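Local coordinates for flavoprotein (Thermotoga maritima, PDB 5V8S) that probably works as an oxidoreductase, passing electrons between an FMN-binding flavodoxin domain and a di-iron site in a metallo-beta-lactamase-like domain, at residues I32-D35 / R36-Y39; E76-D79 / A80-I84. The protein carries 1 engineered substitution. One frame throughout, in Å; residues are numbered along the deposited sequence.

Interaction 1: I32-D35 / R36-Y39; sequences IDDD and RIRY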
ATOM      1  N   ILE A  32      25.321   5.770 -14.087  1.00 19.77           N
ATOM      2  CA  ILE A  32      24.265   6.767 -14.245  1.00 20.33           C
ATOM      3  C   ILE A  32      23.448   6.823 -12.958  1.00 19.57           C
ATOM      4  O   ILE A  32      23.154   5.786 -12.350  1.00 20.18           O
ATOM      5  CB  ILE A  32      23.399   6.524 -15.497  1.00 20.41           C
ATOM      6  CG1 ILE A  32      22.487   7.729 -15.726  1.00 22.94           C
ATOM      7  CG2 ILE A  32      22.600   5.226 -15.394  1.00 20.94           C
ATOM      8  CD1 ILE A  32      21.787   7.733 -17.061  1.00 25.72           C
ATOM      9  N   ASP A  33      23.153   8.031 -12.509  1.00 20.06           N
ATOM     10  CA  ASP A  33      22.419   8.263 -11.264  1.00 21.04           C
ATOM     11  C   ASP A  33      20.944   8.484 -11.602  1.00 22.15           C
ATOM     12  O   ASP A  33      20.572   9.546 -12.111  1.00 23.31           O
ATOM     13  CB  ASP A  33      23.032   9.453 -10.525  1.00 21.81           C
ATOM     14  CG  ASP A  33      24.382   9.125  -9.926  1.00 24.38           C
ATOM     15  OD1 ASP A  33      24.805   7.965 -10.062  1.00 25.37           O
ATOM     16  OD2 ASP A  33      25.004  10.014  -9.315  1.00 26.34           O
ATOM     17  N   ASP A  34      20.104   7.488 -11.304  1.00 21.08           N
ATOM     18  CA  ASP A  34      18.681   7.543 -11.659  1.00 20.76           C
ATOM     19  C   ASP A  34      17.954   8.332 -10.578  1.00 23.43           C
ATOM     20  O   ASP A  34      17.593   7.795  -9.527  1.00 23.25           O
ATOM     21  CB  ASP A  34      18.103   6.139 -11.811  1.00 21.44           C
ATOM     22  CG  ASP A  34      16.716   6.144 -12.414  1.00 20.90           C
ATOM     23  OD1 ASP A  34      16.154   7.243 -12.556  1.00 21.92           O
ATOM     24  OD2 ASP A  34      16.201   5.060 -12.732  1.00 20.26           O
ATOM     25  N   ASP A  35      17.730   9.611 -10.848  1.00 24.74           N
ATOM     26  CA  ASP A  35      16.926  10.455  -9.973  1.00 26.85           C
ATOM     27  C   ASP A  35      15.494  10.617 -10.476  1.00 26.97           C
ATOM     28  O   ASP A  35      14.757  11.459  -9.951  1.00 29.48           O
ATOM     29  CB  ASP A  35      17.585  11.820  -9.748  1.00 31.47           C
ATOM     30  CG  ASP A  35      17.773  12.605 -11.024  1.00 36.08           C
ATOM     31  OD1 ASP A  35      17.521  12.070 -12.116  1.00 37.73           O
ATOM     32  OD2 ASP A  35      18.183  13.779 -10.928  1.00 40.34           O
ATOM     33  N   ARG A  36      15.088   9.839 -11.481  1.00 25.74           N
ATOM     34  CA  ARG A  36      13.711   9.867 -11.965  1.00 26.10           C
ATOM     35  C   ARG A  36      12.856   8.810 -11.285  1.00 24.43           C
ATOM     36  O   ARG A  36      11.691   9.067 -10.957  1.00 25.91           O
ATOM     37  CB  ARG A  36      13.666   9.656 -13.484  1.00 29.75           C
ATOM     38  CG  ARG A  36      14.275  10.784 -14.317  1.00 33.41           C
ATOM     39  CD  ARG A  36      14.118  10.511 -15.826  1.00 36.43           C
ATOM     40  NE  ARG A  36      15.037  11.303 -16.643  1.00 39.44           N
ATOM     41  CZ  ARG A  36      15.275  11.083 -17.935  1.00 41.63           C
ATOM     42  NH1 ARG A  36      14.662  10.091 -18.576  1.00 42.87           N
ATOM     43  NH2 ARG A  36      16.123  11.859 -18.591  1.00 42.00           N
ATOM     44  N   ILE A  37      13.421   7.627 -11.060  1.00 22.53           N
ATOM     45  CA  ILE A  37      12.673   6.524 -10.479  1.00 21.03           C
ATOM     46  C   ILE A  37      12.212   6.901  -9.077  1.00 21.83           C
ATOM     47  O   ILE A  37      12.917   7.591  -8.330  1.00 23.59           O
ATOM     48  CB  ILE A  37      13.556   5.263 -10.490  1.00 20.21           C
ATOM     49  CG1 ILE A  37      12.761   4.028 -10.077  1.00 19.81           C
ATOM     50  CG2 ILE A  37      14.789   5.446  -9.578  1.00 19.66           C
ATOM     51  CD1 ILE A  37      13.384   2.736 -10.563  1.00 20.17           C
ATOM     52  N   ARG A  38      11.007   6.451  -8.723  1.00 20.96           N
ATOM     53  CA  ARG A  38      10.435   6.647  -7.393  1.00 20.40           C
ATOM     54  C   ARG A  38      10.188   5.349  -6.641  1.00 19.63           C
ATOM     55  O   ARG A  38      10.275   5.334  -5.402  1.00 19.59           O
ATOM     56  CB  ARG A  38       9.094   7.420  -7.496  1.00 24.33           C
ATOM     57  CG  ARG A  38       9.259   8.777  -8.176  1.00 29.46           C
ATOM     58  CD  ARG A  38       7.968   9.545  -8.231  1.00 36.23           C
ATOM     59  NE  ARG A  38       7.561   9.961  -6.904  1.00 41.60           N
ATOM     60  CZ  ARG A  38       6.304  10.199  -6.553  1.00 46.68           C
ATOM     61  NH1 ARG A  38       5.321  10.046  -7.436  1.00 48.52           N
ATOM     62  NH2 ARG A  38       6.030  10.576  -5.315  1.00 47.80           N
ATOM     63  N   TYR A  39       9.894   4.258  -7.352  1.00 18.95           N
ATOM     64  CA  TYR A  39       9.516   2.981  -6.749  1.00 18.34           C
ATOM     65  C   TYR A  39      10.328   1.885  -7.434  1.00 18.48           C
ATOM     66  O   TYR A  39      10.029   1.509  -8.575  1.00 18.78           O
ATOM     67  CB  TYR A  39       8.033   2.724  -6.946  1.00 18.88           C
ATOM     68  CG  TYR A  39       7.161   3.870  -6.443  1.00 19.70           C
ATOM     69  CD1 TYR A  39       7.078   4.173  -5.095  1.00 21.23           C
ATOM     70  CD2 TYR A  39       6.470   4.676  -7.337  1.00 19.97           C
ATOM     71  CE1 TYR A  39       6.292   5.232  -4.646  1.00 21.62           C
ATOM     72  CE2 TYR A  39       5.685   5.738  -6.900  1.00 20.84           C
ATOM     73  CZ  TYR A  39       5.597   6.001  -5.561  1.00 21.75           C
ATOM     74  OH  TYR A  39       4.835   7.049  -5.127  1.00 24.80           O
TER

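Interaction 2: E76-D79 / A80-I84; sequences EFID and ALSKI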
ATOM      1  N   GLU A  76      21.827   7.333 -23.623  1.00 29.93           N
ATOM      2  CA  GLU A  76      22.863   7.894 -22.768  1.00 30.26           C
ATOM      3  C   GLU A  76      24.010   6.906 -22.584  1.00 28.81           C
ATOM      4  O   GLU A  76      25.182   7.303 -22.557  1.00 29.67           O
ATOM      5  CB  GLU A  76      22.249   8.278 -21.419  1.00 30.98           C
ATOM      6  CG  GLU A  76      21.303   9.483 -21.465  1.00 33.90           C
ATOM      7  CD  GLU A  76      19.844   9.132 -21.768  1.00 35.47           C
ATOM      8  OE1 GLU A  76      19.553   8.009 -22.227  1.00 35.19           O
ATOM      9  OE2 GLU A  76      18.972  10.000 -21.532  1.00 37.95           O
ATOM     10  N   PHE A  77      23.693   5.612 -22.463  1.00 27.59           N
ATOM     11  CA  PHE A  77      24.728   4.602 -22.267  1.00 26.10           C
ATOM     12  C   PHE A  77      25.650   4.515 -23.475  1.00 26.86           C
ATOM     13  O   PHE A  77      26.880   4.484 -23.335  1.00 26.84           O
ATOM     14  CB  PHE A  77      24.093   3.235 -22.000  1.00 24.95           C
ATOM     15  CG  PHE A  77      25.100   2.147 -21.825  1.00 24.78           C
ATOM     16  CD1 PHE A  77      25.860   2.065 -20.673  1.00 26.39           C
ATOM     17  CD2 PHE A  77      25.306   1.211 -22.827  1.00 25.62           C
ATOM     18  CE1 PHE A  77      26.813   1.071 -20.528  1.00 26.04           C
ATOM     19  CE2 PHE A  77      26.249   0.216 -22.676  1.00 26.62           C
ATOM     20  CZ  PHE A  77      26.994   0.142 -21.534  1.00 26.07           C
ATOM     21  N   ILE A  78      25.072   4.472 -24.675  1.00 28.35           N
ATOM     22  CA  ILE A  78      25.887   4.408 -25.888  1.00 30.20           C
ATOM     23  C   ILE A  78      26.790   5.631 -25.983  1.00 31.60           C
ATOM     24  O   ILE A  78      27.997   5.520 -26.251  1.00 30.97           O
ATOM     25  CB  ILE A  78      24.997   4.254 -27.137  1.00 31.29           C
ATOM     26  CG1 ILE A  78      24.255   2.916 -27.134  1.00 32.13           C
ATOM     27  CG2 ILE A  78      25.810   4.413 -28.414  1.00 32.82           C
ATOM     28  CD1 ILE A  78      25.109   1.711 -26.930  1.00 34.02           C
ATOM     29  N   ASP A  79      26.223   6.818 -25.761  1.00 34.12           N
ATOM     30  CA  ASP A  79      27.023   8.033 -25.865  1.00 37.14           C
ATOM     31  C   ASP A  79      28.174   8.017 -24.867  1.00 34.64           C
ATOM     32  O   ASP A  79      29.311   8.350 -25.217  1.00 34.70           O
ATOM     33  CB  ASP A  79      26.139   9.264 -25.663  1.00 43.74           C
ATOM     34  CG  ASP A  79      25.028   9.355 -26.697  1.00 49.91           C
ATOM     35  OD1 ASP A  79      25.176   8.761 -27.788  1.00 51.96           O
ATOM     36  OD2 ASP A  79      24.007  10.023 -26.420  1.00 52.66           O
ATOM     37  N   ALA A  80      27.908   7.601 -23.625  1.00 31.94           N
ATOM     38  CA  ALA A  80      28.970   7.577 -22.621  1.00 30.87           C
ATOM     39  C   ALA A  80      30.014   6.522 -22.953  1.00 30.63           C
ATOM     40  O   ALA A  80      31.221   6.775 -22.846  1.00 31.84           O
ATOM     41  CB  ALA A  80      28.392   7.311 -21.233  1.00 30.49           C
ATOM     42  N   LEU A  81      29.566   5.334 -23.363  1.00 29.46           N
ATOM     43  CA  LEU A  81      30.493   4.269 -23.730  1.00 29.73           C
ATOM     44  C   LEU A  81      31.426   4.706 -24.858  1.00 31.09           C
ATOM     45  O   LEU A  81      32.625   4.387 -24.848  1.00 30.99           O
ATOM     46  CB  LEU A  81      29.688   3.042 -24.161  1.00 29.69           C
ATOM     47  CG  LEU A  81      30.473   1.808 -24.595  1.00 30.64           C
ATOM     48  CD1 LEU A  81      31.330   1.279 -23.455  1.00 30.03           C
ATOM     49  CD2 LEU A  81      29.514   0.747 -25.086  1.00 31.32           C
ATOM     50  N   SER A  82      30.890   5.431 -25.841  1.00 31.97           N
ATOM     51  CA  SER A  82      31.666   5.814 -27.014  1.00 34.21           C
ATOM     52  C   SER A  82      32.770   6.804 -26.680  1.00 35.19           C
ATOM     53  O   SER A  82      33.668   7.013 -27.504  1.00 35.59           O
ATOM     54  CB  SER A  82      30.750   6.437 -28.068  1.00 35.26           C
ATOM     55  OG  SER A  82      29.764   5.514 -28.506  1.00 36.51           O
ATOM     56  N   LYS A  83      32.718   7.434 -25.511  1.00 36.22           N
ATOM     57  CA  LYS A  83      33.772   8.363 -25.132  1.00 38.67           C
ATOM     58  C   LYS A  83      35.025   7.645 -24.655  1.00 38.84           C
ATOM     59  O   LYS A  83      36.110   8.242 -24.668  1.00 40.56           O
ATOM     60  CB  LYS A  83      33.269   9.334 -24.059  1.00 40.70           C
ATOM     61  CG  LYS A  83      32.118  10.234 -24.516  1.00 42.91           C
ATOM     62  CD  LYS A  83      31.715  11.207 -23.416  1.00 45.10           C
ATOM     63  CE  LYS A  83      30.452  11.987 -23.760  1.00 46.39           C
ATOM     64  NZ  LYS A  83      30.046  12.919 -22.658  1.00 46.90           N
ATOM     65  N   ILE A  84      34.912   6.375 -24.264  1.00 37.06           N
ATOM     66  CA  ILE A  84      36.055   5.617 -23.763  1.00 35.85           C
ATOM     67  C   ILE A  84      36.459   4.458 -24.665  1.00 35.35           C
ATOM     68  O   ILE A  84      37.535   3.875 -24.447  1.00 35.23           O
ATOM     69  CB  ILE A  84      35.830   5.132 -22.318  1.00 35.22           C
ATOM     70  CG1 ILE A  84      34.614   4.212 -22.250  1.00 34.12           C
ATOM     71  CG2 ILE A  84      35.651   6.320 -21.397  1.00 35.44           C
ATOM     72  CD1 ILE A  84      34.431   3.553 -20.916  1.00 33.84           C
TER

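Interaction 1: I32-D35 / R36-Y39
D34 bends its carboxylate over the chain that follows and takes two backbone hydrogen bonds on one oxygen. R36 N reaches D34 OD1 at 3.0 Å, close to the direction of the C-O bond. I37 N reaches D34 OD1 at 3.1 Å with an N-H...O angle of 158°. This second donor comes from well above the carboxylate plane, 50° out of it, and both donors lie on the same face. With chi1 at -170°, D34 CG is turned away from its own backbone N, to the side from which R36 N and I37 N approach. Y73 also bonds OD1 and Y52 bonds OD2, so the buried carboxylate is held at both oxygens.

Van der Waals contact of the I37 hydrocarbon with the carboxylate adds to this. The I37 side chain crosses that of D34 at about a right angle. I37 CG2 lies 3.5 Å from D34 CG, and I37 CB is 3.5 Å from D34 OD2. I37 then packs on I50 and Y52 of strand 50-59.

The charged atoms of D35 and R36 are not in contact: D35 OD1 and R36 NE are 5.2 Å apart. D35 OD2 and R36 NH2 both bond H12, apparently the last histidine of the expression tag.

The bond from R36 N to D34 defines an Asx turn, which here redirects the chain at the end of strand 26-34.

Interaction 2: E76-D79 / A80-I84
S82 and I78 meet one turn apart on helix 74-82, the alpha-helix of a beta-alpha-beta unit between strands 62-66 and 92-94. The contact is ordinary i to i+4 helix bonding with one side-chain bond added.

S82 can be followed outward. S82 CB lies over the preceding turn, 3.4 Å from I78 O and somewhat farther from D79 O. Chi1 of -62° then puts OG beside the S82 backbone N, folded back against the helix. There S82 OG donates to I78 O at 2.9 Å. OG also passes I78 CG2, without bonding it. The backbone N of S82 binds I78 O as well, so one carbonyl takes two donors from one residue. This uses the S82 hydroxyl proton inside the helix.

The neighbouring backbone bonds are simpler. A80 N bonds E76 O, and L81 N bonds F77 O at 2.8 Å. L81 CB rests 3.3 Å from that same F77 O. Farther out, L81 CD2 touches F77 CE2 at 4.1 Å, with the methyl oblique to the ring. F77 is also met by W69 in an edge-to-face stack, and T109 of helix 106-113 packs against it. A80 and L81 both lie on L30 of strand 26-34, so this side of the helix is buried against the sheet.

K83 runs extended beyond K83 CG, which sits 3.5 Å from D79 O.

The two donors of S82 differ in approach. N is tilted 20° from the carbonyl plane of I78, while OG comes from the opposite face, 40° out of that plane.

Overall arrangement
The two contacts follow one another in the chain and lie on the same side of its centre. Their centres are about 19 Å apart, and their nearest atoms come to about 4 Å without touching. Strand 26-34 links them: interaction 1 forms at its end, and interaction 2 packs on its L30. W69 is a second link, since I32 and F77 both touch it. Interaction 1 is closer to the mu-oxo-diiron cluster, with the I37 side chain about 10 Å away. The F77 side chain of interaction 2 is about 14 Å from the mu-oxo-diiron cluster. Neither contact contributes a residue to the iron pocket. Interaction 1 also reaches the second subunit; interaction 2 does not.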